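Local coordinates for protein trimethylamine-N-oxide reductase (PDB 7L5I) that probably reduces S- and N-oxides such as trimethylamine N-oxide at a molybdenum centre held by two pterin guanine dinucleotide cofactors, at residues P586-D589 with K590-E594. Sequence-based numbering, arbitrary orientation.
Sequences PRFD and KFWAE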
loop_
_atom_site.group_PDB
_atom_site.type_symbol
_atom_site.label_atom_id
_atom_site.label_comp_id
_atom_site.label_asym_id
_atom_site.label_seq_id
_atom_site.Cartn_x
_atom_site.Cartn_y
_atom_site.Cartn_z
ATOM N N PRO A 586 12.699 -27.997 14.111
ATOM C CA PRO A 586 14.140 -28.061 14.370
ATOM C C PRO A 586 14.559 -26.863 15.196
ATOM O O PRO A 586 13.924 -25.807 15.137
ATOM C CB PRO A 586 14.753 -28.009 12.970
ATOM C CG PRO A 586 13.735 -27.283 12.143
ATOM C CD PRO A 586 12.394 -27.703 12.702
ATOM N N ARG A 587 15.641 -27.016 15.958
ATOM C CA ARG A 587 16.223 -25.841 16.591
ATOM C C ARG A 587 16.841 -24.938 15.522
ATOM O O ARG A 587 17.029 -25.332 14.372
ATOM C CB ARG A 587 17.269 -26.233 17.624
ATOM C CG ARG A 587 16.667 -26.634 18.991
ATOM C CD ARG A 587 16.127 -25.423 19.736
ATOM N NE ARG A 587 15.685 -25.743 21.091
ATOM C CZ ARG A 587 15.067 -24.888 21.905
ATOM N NH1 ARG A 587 14.800 -23.642 21.511
ATOM N NH2 ARG A 587 14.704 -25.283 23.119
ATOM N N PHE A 588 17.172 -23.704 15.918
ATOM C CA PHE A 588 17.619 -22.719 14.933
ATOM C C PHE A 588 18.849 -23.176 14.158
ATOM O O PHE A 588 18.942 -22.954 12.947
ATOM C CB PHE A 588 17.925 -21.401 15.610
ATOM C CG PHE A 588 18.432 -20.349 14.675
ATOM C CD1 PHE A 588 17.609 -19.777 13.732
ATOM C CD2 PHE A 588 19.741 -19.954 14.727
ATOM C CE1 PHE A 588 18.097 -18.796 12.872
ATOM C CE2 PHE A 588 20.219 -18.991 13.876
ATOM C CZ PHE A 588 19.396 -18.413 12.954
ATOM N N ASP A 589 19.833 -23.752 14.844
ATOM C CA ASP A 589 21.075 -24.103 14.162
ATOM C C ASP A 589 20.813 -25.046 12.995
ATOM O O ASP A 589 21.387 -24.879 11.906
ATOM C CB ASP A 589 22.045 -24.742 15.152
ATOM C CG ASP A 589 23.329 -25.214 14.485
ATOM O OD1 ASP A 589 24.037 -24.356 13.922
ATOM O OD2 ASP A 589 23.631 -26.431 14.512
ATOM N N LYS A 590 19.951 -26.040 13.209
ATOM C CA LYS A 590 19.615 -27.006 12.177
ATOM C C LYS A 590 18.788 -26.360 11.084
ATOM O O LYS A 590 19.060 -26.541 9.887
ATOM C CB LYS A 590 18.872 -28.183 12.819
ATOM C CG LYS A 590 18.511 -29.323 11.900
ATOM C CD LYS A 590 17.812 -30.429 12.732
ATOM C CE LYS A 590 18.190 -31.834 12.308
ATOM N NZ LYS A 590 18.058 -32.818 13.437
ATOM N N PHE A 591 17.786 -25.563 11.467
ATOM C CA PHE A 591 17.007 -24.837 10.461
ATOM C C PHE A 591 17.916 -23.990 9.590
ATOM O O PHE A 591 17.784 -23.979 8.358
ATOM C CB PHE A 591 15.945 -23.972 11.147
ATOM C CG PHE A 591 15.302 -22.960 10.240
ATOM C CD1 PHE A 591 14.223 -23.294 9.424
ATOM C CD2 PHE A 591 15.795 -21.681 10.202
ATOM C CE1 PHE A 591 13.662 -22.337 8.573
ATOM C CE2 PHE A 591 15.248 -20.727 9.376
ATOM C CZ PHE A 591 14.173 -21.056 8.562
ATOM N N TRP A 592 18.840 -23.256 10.211
ATOM C CA TRP A 592 19.658 -22.318 9.453
ATOM C C TRP A 592 20.586 -23.056 8.497
ATOM O O TRP A 592 20.763 -22.639 7.345
ATOM C CB TRP A 592 20.461 -21.421 10.402
ATOM C CG TRP A 592 21.047 -20.296 9.657
ATOM C CD1 TRP A 592 22.353 -20.139 9.301
ATOM C CD2 TRP A 592 20.333 -19.185 9.075
ATOM N NE1 TRP A 592 22.501 -18.994 8.553
ATOM C CE2 TRP A 592 21.280 -18.389 8.410
ATOM C CE3 TRP A 592 18.993 -18.792 9.068
ATOM C CZ2 TRP A 592 20.934 -17.225 7.734
ATOM C CZ3 TRP A 592 18.648 -17.637 8.403
ATOM C CH2 TRP A 592 19.610 -16.865 7.742
ATOM N N ALA A 593 21.160 -24.178 8.955
ATOM C CA ALA A 593 22.054 -24.966 8.104
ATOM C C ALA A 593 21.315 -25.561 6.925
ATOM O O ALA A 593 21.867 -25.662 5.821
ATOM C CB ALA A 593 22.704 -26.072 8.934
ATOM N N GLU A 594 20.083 -26.028 7.139
ATOM C CA GLU A 594 19.308 -26.610 6.051
ATOM C C GLU A 594 18.950 -25.582 4.982
ATOM O O GLU A 594 18.874 -25.931 3.802
ATOM C CB GLU A 594 18.062 -27.284 6.635
ATOM C CG GLU A 594 18.425 -28.491 7.527
ATOM C CD GLU A 594 17.241 -29.266 8.127
ATOM O OE1 GLU A 594 16.237 -28.664 8.602
ATOM O OE2 GLU A 594 17.348 -30.514 8.142
#
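The first turn of the short amphipathic helix 588-594 is closed here, with R587 at its N-cap position and F588, F591 and W592 packed along one flank. The N-H of F591 meets the carbonyl O of R587 at 3.0 Å in an almost straight bond (176° at the hydrogen). One residue on, W592 N reaches F588 O at 2.8 Å, and A593 N bonds to D589 O at 3.0 Å, so three successive i to i+4 bonds carry the backbone from the cap into the helix.

F588 and W592, one turn apart, send their rings off the same flank of the helix. With CG anti to the backbone N in both (chi1 178° in F588), the phenyl ring sits beside the indole, and F588 CE1 comes within 3.9 Å of W592 CE3. The F588 ring and the five-membered ring of W592 are inclined by only 28°, yet their centroids are 5.5 Å apart and overlap is slight; W592 CB lies over one face of the phenyl ring, offset toward the rim, in a CH-pi contact 4.3 Å from its centroid. F591 brings CD2 obliquely to F588 CD1. P586, just ahead of the cap, sets its ring CG 4.1 Å from F591 CB, while its CB touches the aliphatic CD of K590.

Beyond this turn, F588 rests on M564, L567 and E568 of helix 563-580, whose Y571 meets the F591 ring and hydrogen-bonds P586 O. F591 and W592 also pack on L513 and P526 of the neighbouring strands. At the periphery, its centre about 33 Å from the centre of the chain, the arrangement is packing typical of an amphipathic surface helix: F588 and F591 are buried against the protein, W592 is partly so, and D589, K590 and A593 are exposed.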